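PDB 5Z6D: DUF1881 domain-containing protein from Neurospora crassa, which is of unknown function but joins a betagamma-crystallin domain to an Ig-like domain, at an interface that renders its calcium-binding site inoperative. Local coordinates for residues S36-Y41 / S75-L80; W55-E60 / G79-R84. The protein carries 1 engineered substitution. All blocks are in the same frame, centred on the assembly; numbering follows the deposited sequence.

Interaction 1 of 2, residues S36-Y41 / S75-L80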
ATOM      1  N   SER A  36      -3.548   8.277 -15.849  1.00 32.85           N
ATOM      2  CA  SER A  36      -4.214   7.650 -14.718  1.00 31.27           C
ATOM      3  C   SER A  36      -5.126   6.555 -15.250  1.00 29.93           C
ATOM      4  O   SER A  36      -5.434   6.519 -16.442  1.00 29.31           O
ATOM      5  CB  SER A  36      -5.007   8.672 -13.909  1.00 34.71           C
ATOM      6  OG  SER A  36      -6.181   9.039 -14.604  1.00 37.72           O
ATOM      7  N   LEU A  37      -5.557   5.661 -14.374  1.00 22.67           N
ATOM      8  CA  LEU A  37      -6.412   4.554 -14.791  1.00 23.82           C
ATOM      9  C   LEU A  37      -7.738   5.033 -15.397  1.00 28.56           C
ATOM     10  O   LEU A  37      -8.319   4.365 -16.255  1.00 30.35           O
ATOM     11  CB  LEU A  37      -6.671   3.633 -13.604  1.00 24.86           C
ATOM     12  CG  LEU A  37      -5.421   2.875 -13.174  1.00 27.77           C
ATOM     13  CD1 LEU A  37      -5.700   2.081 -11.905  1.00 27.96           C
ATOM     14  CD2 LEU A  37      -4.950   1.968 -14.289  1.00 31.29           C
ATOM     15  N   ASN A  38      -8.185   6.203 -14.967  1.00 30.18           N
ATOM     16  CA  ASN A  38      -9.454   6.766 -15.433  1.00 37.99           C
ATOM     17  C   ASN A  38      -9.441   7.298 -16.863  1.00 44.54           C
ATOM     18  O   ASN A  38     -10.481   7.694 -17.394  1.00 43.66           O
ATOM     19  CB  ASN A  38      -9.888   7.885 -14.498  1.00 38.73           C
ATOM     20  CG  ASN A  38     -10.098   7.402 -13.094  1.00 37.27           C
ATOM     21  OD1 ASN A  38      -9.751   8.084 -12.133  1.00 45.51           O
ATOM     22  ND2 ASN A  38     -10.659   6.205 -12.962  1.00 36.57           N
ATOM     23  N   ASP A  39      -8.270   7.319 -17.485  1.00 45.21           N
ATOM     24  CA  ASP A  39      -8.171   7.748 -18.871  1.00 51.48           C
ATOM     25  C   ASP A  39      -8.749   6.664 -19.774  1.00 52.20           C
ATOM     26  O   ASP A  39      -9.057   6.907 -20.942  1.00 58.16           O
ATOM     27  CB  ASP A  39      -6.718   8.053 -19.245  1.00 57.52           C
ATOM     28  CG  ASP A  39      -6.127   9.178 -18.411  1.00 62.36           C
ATOM     29  OD1 ASP A  39      -6.900  10.035 -17.932  1.00 62.56           O
ATOM     30  OD2 ASP A  39      -4.890   9.203 -18.236  1.00 63.66           O
ATOM     31  N   LYS A  40      -8.902   5.469 -19.214  1.00 39.72           N
ATOM     32  CA  LYS A  40      -9.502   4.356 -19.930  1.00 42.45           C
ATOM     33  C   LYS A  40     -10.738   3.830 -19.201  1.00 38.63           C
ATOM     34  O   LYS A  40     -11.744   3.516 -19.834  1.00 38.57           O
ATOM     35  CB  LYS A  40      -8.494   3.213 -20.118  1.00 46.22           C
ATOM     36  CG  LYS A  40      -7.230   3.581 -20.880  1.00 55.34           C
ATOM     37  CD  LYS A  40      -6.117   3.995 -19.929  1.00 63.99           C
ATOM     38  CE  LYS A  40      -4.901   4.520 -20.679  1.00 63.96           C
ATOM     39  NZ  LYS A  40      -3.940   5.188 -19.753  1.00 66.51           N
ATOM     40  N   TYR A  41     -10.669   3.750 -17.872  1.00 32.74           N
ATOM     41  CA  TYR A  41     -11.640   2.949 -17.121  1.00 29.79           C
ATOM     42  C   TYR A  41     -12.451   3.710 -16.092  1.00 26.04           C
ATOM     43  O   TYR A  41     -11.923   4.496 -15.303  1.00 24.61           O
ATOM     44  CB  TYR A  41     -10.923   1.796 -16.425  1.00 24.80           C
ATOM     45  CG  TYR A  41     -10.184   0.910 -17.379  1.00 25.14           C
ATOM     46  CD1 TYR A  41     -10.747   0.538 -18.589  1.00 25.63           C
ATOM     47  CD2 TYR A  41      -8.913   0.450 -17.076  1.00 27.06           C
ATOM     48  CE1 TYR A  41     -10.069  -0.275 -19.466  1.00 27.80           C
ATOM     49  CE2 TYR A  41      -8.229  -0.360 -17.943  1.00 28.27           C
ATOM     50  CZ  TYR A  41      -8.813  -0.719 -19.137  1.00 31.50           C
ATOM     51  OH  TYR A  41      -8.130  -1.533 -20.007  1.00 29.96           O
ATOM     52  N   SER A  75     -14.332   6.526 -11.112  1.00 28.95           N
ATOM     53  CA  SER A  75     -13.882   7.742 -11.785  1.00 34.21           C
ATOM     54  C   SER A  75     -13.181   8.746 -10.862  1.00 35.54           C
ATOM     55  O   SER A  75     -12.561   9.696 -11.341  1.00 34.99           O
ATOM     56  CB  SER A  75     -15.071   8.422 -12.449  1.00 35.79           C
ATOM     57  OG  SER A  75     -16.015   8.825 -11.468  1.00 36.04           O
ATOM     58  N   ASP A  76     -13.292   8.548  -9.551  1.00 28.79           N
ATOM     59  CA  ASP A  76     -12.767   9.503  -8.578  1.00 32.90           C
ATOM     60  C   ASP A  76     -11.905   8.796  -7.540  1.00 35.43           C
ATOM     61  O   ASP A  76     -12.347   8.551  -6.420  1.00 31.07           O
ATOM     62  CB  ASP A  76     -13.924  10.239  -7.889  1.00 36.31           C
ATOM     63  CG  ASP A  76     -13.470  11.472  -7.124  1.00 49.24           C
ATOM     64  OD1 ASP A  76     -12.256  11.619  -6.872  1.00 53.10           O
ATOM     65  OD2 ASP A  76     -14.339  12.298  -6.767  1.00 53.19           O
ATOM     66  N   ILE A  77     -10.669   8.469  -7.903  1.00 30.93           N
ATOM     67  CA  ILE A  77      -9.861   7.610  -7.049  1.00 28.06           C
ATOM     68  C   ILE A  77      -8.483   8.196  -6.829  1.00 29.74           C
ATOM     69  O   ILE A  77      -7.586   7.529  -6.315  1.00 29.93           O
ATOM     70  CB  ILE A  77      -9.727   6.217  -7.660  1.00 26.57           C
ATOM     71  CG1 ILE A  77      -9.220   6.340  -9.100  1.00 24.41           C
ATOM     72  CG2 ILE A  77     -11.080   5.519  -7.638  1.00 26.38           C
ATOM     73  CD1 ILE A  77      -8.842   5.005  -9.765  1.00 23.59           C
ATOM     74  N   GLY A  78      -8.328   9.463  -7.203  1.00 34.49           N
ATOM     75  CA  GLY A  78      -7.012  10.065  -7.248  1.00 39.34           C
ATOM     76  C   GLY A  78      -6.447   9.726  -8.609  1.00 38.80           C
ATOM     77  O   GLY A  78      -7.157   9.210  -9.467  1.00 51.84           O
ATOM     78  N   GLY A  79      -5.172   9.998  -8.823  1.00 45.85           N
ATOM     79  CA  GLY A  79      -4.626   9.760 -10.141  1.00 46.34           C
ATOM     80  C   GLY A  79      -3.960   8.408 -10.258  1.00 44.99           C
ATOM     81  O   GLY A  79      -2.932   8.309 -10.924  1.00 52.18           O
ATOM     82  N   LEU A  80      -4.527   7.378  -9.619  1.00 28.92           N
ATOM     83  CA  LEU A  80      -3.856   6.069  -9.547  1.00 21.39           C
ATOM     84  C   LEU A  80      -3.498   5.587 -10.947  1.00 23.22           C
ATOM     85  O   LEU A  80      -4.277   5.747 -11.885  1.00 24.52           O
ATOM     86  CB  LEU A  80      -4.732   5.036  -8.831  1.00 21.85           C
ATOM     87  CG  LEU A  80      -5.221   5.415  -7.430  1.00 24.03           C
ATOM     88  CD1 LEU A  80      -5.794   4.199  -6.728  1.00 24.59           C
ATOM     89  CD2 LEU A  80      -4.114   6.046  -6.591  1.00 24.92           C
TER

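Interaction 2 of 2, residues W55-E60 / G79-R84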
ATOM      1  N   TRP A  55      -2.480   1.668  -7.284  1.00 15.86           N
ATOM      2  CA  TRP A  55      -1.707   2.680  -6.598  1.00 17.11           C
ATOM      3  C   TRP A  55      -1.035   3.636  -7.569  1.00 18.57           C
ATOM      4  O   TRP A  55      -1.281   3.609  -8.784  1.00 20.30           O
ATOM      5  CB  TRP A  55      -0.687   2.034  -5.636  1.00 15.23           C
ATOM      6  CG  TRP A  55       0.505   1.261  -6.199  1.00 13.34           C
ATOM      7  CD1 TRP A  55       1.799   1.696  -6.253  1.00 18.08           C
ATOM      8  CD2 TRP A  55       0.507  -0.094  -6.696  1.00 15.78           C
ATOM      9  NE1 TRP A  55       2.609   0.698  -6.769  1.00 19.83           N
ATOM     10  CE2 TRP A  55       1.847  -0.394  -7.056  1.00 17.81           C
ATOM     11  CE3 TRP A  55      -0.478  -1.070  -6.879  1.00 19.47           C
ATOM     12  CZ2 TRP A  55       2.216  -1.643  -7.592  1.00 18.54           C
ATOM     13  CZ3 TRP A  55      -0.110  -2.306  -7.411  1.00 19.92           C
ATOM     14  CH2 TRP A  55       1.228  -2.581  -7.758  1.00 20.90           C
ATOM     15  N   GLN A  56      -0.218   4.513  -7.001  1.00 25.59           N
ATOM     16  CA  GLN A  56       0.374   5.612  -7.736  1.00 23.40           C
ATOM     17  C   GLN A  56       1.858   5.347  -7.981  1.00 24.99           C
ATOM     18  O   GLN A  56       2.652   5.361  -7.051  1.00 31.74           O
ATOM     19  CB  GLN A  56       0.173   6.910  -6.955  1.00 30.19           C
ATOM     20  CG  GLN A  56       0.665   8.123  -7.681  1.00 35.99           C
ATOM     21  CD  GLN A  56       0.113   8.191  -9.076  1.00 36.93           C
ATOM     22  OE1 GLN A  56       0.833   7.974 -10.052  1.00 34.81           O
ATOM     23  NE2 GLN A  56      -1.180   8.476  -9.185  1.00 34.92           N
ATOM     24  N   HIS A  57       2.239   5.101  -9.226  1.00 30.57           N
ATOM     25  CA  HIS A  57       3.642   4.788  -9.461  1.00 45.53           C
ATOM     26  C   HIS A  57       4.414   5.982 -10.017  1.00 39.95           C
ATOM     27  O   HIS A  57       5.607   5.874 -10.296  1.00 44.27           O
ATOM     28  CB  HIS A  57       3.775   3.567 -10.376  1.00 54.85           C
ATOM     29  CG  HIS A  57       3.715   3.879 -11.834  1.00 64.09           C
ATOM     30  ND1 HIS A  57       2.556   4.266 -12.467  1.00 70.75           N
ATOM     31  CD2 HIS A  57       4.672   3.830 -12.793  1.00 69.17           C
ATOM     32  CE1 HIS A  57       2.800   4.454 -13.752  1.00 73.43           C
ATOM     33  NE2 HIS A  57       4.078   4.201 -13.973  1.00 73.70           N
ATOM     34  N   TYR A  58       3.746   7.126 -10.144  1.00 34.14           N
ATOM     35  CA  TYR A  58       4.422   8.349 -10.598  1.00 40.88           C
ATOM     36  C   TYR A  58       4.832   9.262  -9.447  1.00 45.15           C
ATOM     37  O   TYR A  58       5.330  10.366  -9.669  1.00 48.88           O
ATOM     38  CB  TYR A  58       3.537   9.127 -11.573  1.00 43.54           C
ATOM     39  CG  TYR A  58       3.369   8.423 -12.891  1.00 49.51           C
ATOM     40  CD1 TYR A  58       4.471   7.914 -13.567  1.00 53.94           C
ATOM     41  CD2 TYR A  58       2.110   8.238 -13.447  1.00 54.42           C
ATOM     42  CE1 TYR A  58       4.328   7.254 -14.770  1.00 55.96           C
ATOM     43  CE2 TYR A  58       1.953   7.575 -14.651  1.00 57.19           C
ATOM     44  CZ  TYR A  58       3.067   7.088 -15.309  1.00 57.14           C
ATOM     45  OH  TYR A  58       2.929   6.423 -16.503  1.00 55.93           O
ATOM     46  N   ASN A  59       4.615   8.813  -8.218  1.00 36.71           N
ATOM     47  CA  ASN A  59       5.141   9.536  -7.072  1.00 29.42           C
ATOM     48  C   ASN A  59       5.372   8.594  -5.904  1.00 30.64           C
ATOM     49  O   ASN A  59       5.168   7.380  -6.020  1.00 30.76           O
ATOM     50  CB  ASN A  59       4.215  10.685  -6.671  1.00 33.76           C
ATOM     51  CG  ASN A  59       2.841  10.217  -6.227  1.00 35.68           C
ATOM     52  OD1 ASN A  59       2.699   9.250  -5.477  1.00 30.52           O
ATOM     53  ND2 ASN A  59       1.809  10.924  -6.686  1.00 38.51           N
ATOM     54  N   GLU A  60       5.799   9.152  -4.783  1.00 25.02           N
ATOM     55  CA  GLU A  60       6.140   8.329  -3.634  1.00 19.01           C
ATOM     56  C   GLU A  60       5.136   8.470  -2.486  1.00 21.28           C
ATOM     57  O   GLU A  60       5.452   8.202  -1.332  1.00 20.63           O
ATOM     58  CB  GLU A  60       7.558   8.679  -3.168  1.00 22.03           C
ATOM     59  CG  GLU A  60       8.618   8.248  -4.172  1.00 24.38           C
ATOM     60  CD  GLU A  60      10.034   8.598  -3.745  1.00 35.39           C
ATOM     61  OE1 GLU A  60      10.198   9.414  -2.813  1.00 36.29           O
ATOM     62  OE2 GLU A  60      10.983   8.046  -4.346  1.00 35.30           O
ATOM     63  N   GLY A  79      -5.172   9.998  -8.823  1.00 45.85           N
ATOM     64  CA  GLY A  79      -4.626   9.760 -10.141  1.00 46.34           C
ATOM     65  C   GLY A  79      -3.960   8.408 -10.258  1.00 44.99           C
ATOM     66  O   GLY A  79      -2.932   8.309 -10.924  1.00 52.18           O
ATOM     67  N   LEU A  80      -4.527   7.378  -9.619  1.00 28.92           N
ATOM     68  CA  LEU A  80      -3.856   6.069  -9.547  1.00 21.39           C
ATOM     69  C   LEU A  80      -3.498   5.587 -10.947  1.00 23.22           C
ATOM     70  O   LEU A  80      -4.277   5.747 -11.885  1.00 24.52           O
ATOM     71  CB  LEU A  80      -4.732   5.036  -8.831  1.00 21.85           C
ATOM     72  CG  LEU A  80      -5.221   5.415  -7.430  1.00 24.03           C
ATOM     73  CD1 LEU A  80      -5.794   4.199  -6.728  1.00 24.59           C
ATOM     74  CD2 LEU A  80      -4.114   6.046  -6.591  1.00 24.92           C
ATOM     75  N   SER A  81      -2.302   5.030 -11.098  1.00 22.84           N
ATOM     76  CA  SER A  81      -1.773   4.787 -12.433  1.00 24.14           C
ATOM     77  C   SER A  81      -1.234   3.382 -12.606  1.00 22.58           C
ATOM     78  O   SER A  81      -0.734   3.037 -13.671  1.00 23.17           O
ATOM     79  CB  SER A  81      -0.672   5.790 -12.736  1.00 28.16           C
ATOM     80  OG  SER A  81       0.321   5.713 -11.732  1.00 28.31           O
ATOM     81  N   ARG A  82      -1.348   2.555 -11.573  1.00 17.69           N
ATOM     82  CA  ARG A  82      -0.858   1.189 -11.674  1.00 19.48           C
ATOM     83  C   ARG A  82      -1.793   0.276 -10.909  1.00 19.62           C
ATOM     84  O   ARG A  82      -2.415   0.715  -9.952  1.00 18.91           O
ATOM     85  CB  ARG A  82       0.568   1.096 -11.124  1.00 19.72           C
ATOM     86  CG  ARG A  82       1.178  -0.298 -11.109  1.00 22.89           C
ATOM     87  CD  ARG A  82       2.656  -0.216 -10.731  1.00 24.07           C
ATOM     88  NE  ARG A  82       3.294  -1.528 -10.751  1.00 24.65           N
ATOM     89  CZ  ARG A  82       4.508  -1.768 -10.272  1.00 26.11           C
ATOM     90  NH1 ARG A  82       5.209  -0.782  -9.729  1.00 29.90           N
ATOM     91  NH2 ARG A  82       5.012  -2.995 -10.325  1.00 31.42           N
ATOM     92  N   PHE A  83      -1.940  -0.970 -11.346  1.00 15.29           N
ATOM     93  CA  PHE A  83      -2.692  -1.924 -10.541  1.00 14.81           C
ATOM     94  C   PHE A  83      -2.160  -3.331 -10.694  1.00 20.42           C
ATOM     95  O   PHE A  83      -1.489  -3.646 -11.666  1.00 18.48           O
ATOM     96  CB  PHE A  83      -4.198  -1.889 -10.868  1.00 17.62           C
ATOM     97  CG  PHE A  83      -4.566  -2.366 -12.265  1.00 16.46           C
ATOM     98  CD1 PHE A  83      -4.772  -3.718 -12.532  1.00 15.20           C
ATOM     99  CD2 PHE A  83      -4.761  -1.451 -13.297  1.00 19.44           C
ATOM    100  CE1 PHE A  83      -5.139  -4.157 -13.804  1.00 17.38           C
ATOM    101  CE2 PHE A  83      -5.141  -1.882 -14.576  1.00 19.04           C
ATOM    102  CZ  PHE A  83      -5.325  -3.230 -14.827  1.00 17.40           C
ATOM    103  N   ARG A  84      -2.460  -4.167  -9.712  1.00 14.34           N
ATOM    104  CA  ARG A  84      -2.119  -5.574  -9.778  1.00 13.63           C
ATOM    105  C   ARG A  84      -3.380  -6.349  -9.461  1.00 17.93           C
ATOM    106  O   ARG A  84      -4.120  -6.014  -8.529  1.00 17.27           O
ATOM    107  CB  ARG A  84      -0.986  -5.943  -8.807  1.00 16.62           C
ATOM    108  CG  ARG A  84      -0.529  -7.387  -8.958  1.00 21.09           C
ATOM    109  CD  ARG A  84       0.666  -7.720  -8.055  1.00 23.87           C
ATOM    110  NE  ARG A  84       1.820  -6.860  -8.299  1.00 25.63           N
ATOM    111  CZ  ARG A  84       2.953  -6.938  -7.605  1.00 31.30           C
ATOM    112  NH1 ARG A  84       3.061  -7.830  -6.627  1.00 27.33           N
ATOM    113  NH2 ARG A  84       3.968  -6.125  -7.876  1.00 34.45           N
TER

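Interaction 1 of 2, residues S36-Y41 / S75-L80
Two loops of the betagamma-crystallin domain meet here through one backbone bond, while the Asn38 amide packs against residues 75-77, a worked example of how a single polar link and close packing can join irregular chain. Leu37 N donates to Leu80 O at 2.8 Å, approaching nearly along the C=O axis. The Leu37 side chain follows the same carbonyl: with CG beside its own backbone N (chi1 -69°), CG comes to 3.3 Å from Leu80 O, and CD1 lies alongside Leu80 CB. Ser36 CA comes within 3.4 Å of Leu80 O, and its CB packs against Gly79 O.

Asn38 carries the other end. Its CG is anti to the carbonyl carbon (chi1 -61°), so the amide leans over toward residues 75-77. Asn38 ND2 curls back to Tyr41 O at 3.2 Å, with that oxygen in the amide plane, and also donates to Ile74 O; together the two bonds fix which way round the amide is turned. Asn38 OD1 is thereby set against Ser75 O, an acceptor like itself, and 3.5 Å from Ile77 CG1, which crosses the amide obliquely from the crowded position between its own backbone N and carbonyl carbon (chi1 53°). An alanine in place of Asn38 would probably leave the short 3-10 turn 37-39 less firmly tied to residues 74-77, since both amide bonds and the packing on Ile77 would go. Within the turn, Asp39 OD2 takes Ser36 N at 2.9 Å, met from above the carboxylate plane. Asp39 and Gly79 both belong to the Ca2+ site seen in this protein, though no ion is bound here.

The contact packs on two strands of one sheet: Leu37 and Leu80 rest on Ala54 of strand 50-55, and Ile77 packs on Arg65 and Trp67 of strand 64-67. Separately, the Tyr41 ring stacks with Phe12 of strand 9-13.

Interaction 2 of 2, residues W55-E60 / G79-R84
A classic beta bulge lies at the Ca2+ site of the betagamma-crystallin domain, where strand 82-87 starts beside the end of strand 50-55. Ser81 and Arg82 both face Trp55: Trp55 O accepts from Ser81 N and from Arg82 N, while Trp55 N returns a 2.8 Å bond to Arg82 O. Gln56, Gly79 and Ser81 are ligands of that site, and in the empty site their polar groups bond to one another. The Gln56 chain leaves with CG anti to the backbone N (chi1 -176°) and bends at chi2, so that OE1 accepts from Ser81 OG at 2.9 Å and, on a lone pair, from Tyr58 N. NE2 makes a very short but poorly directed, weak bond to Gly79 O, standing well above the carbonyl plane.

On the face of the sheet that bears Trp55, the extended Arg82 chain runs alongside the indole, pointing the same way. Arg82 CG sits 4.0 Å from the centroid of the Trp55 six-membered ring in a CH-pi contact. The guanidinium, tilted 34° to the indole plane, has Trp55 CZ2 over one face, 3.3 Å from Arg82 NE. Asp30 holds Arg82 NE and Arg84 NE in salt bridges. The indole also reaches Leu132 and Ile135 of strand 131-136, and its NE1 bonds to Val117 O, consistent with a place at the interface with the Ig-like domain. The Ser81 hydroxyl, besides donating to Gln56 OE1, accepts from His57 ND1 at 2.8 Å, with Ser81 OG lying 22° out of the imidazole plane.

Followed from the N terminus, the chain leaves strand 30-32 and passes through loop 36-41 and strand 43-46 to strand 50-55, whose exit forms residues 55-60. After strand 64-67 it returns through 75-80, closing interaction 1 over 33 intervening residues, and runs straight on into strand 82-87, closing interaction 2 over 18. The two closures therefore cross rather than nest, ending on one continuous stretch and sharing Gly79 and Leu80. They also touch directly, with Leu37 CD2 3.6 Å from Phe83 CD2. Together they bring the Ca2+-site residues from three loops around the start of strand 82-87.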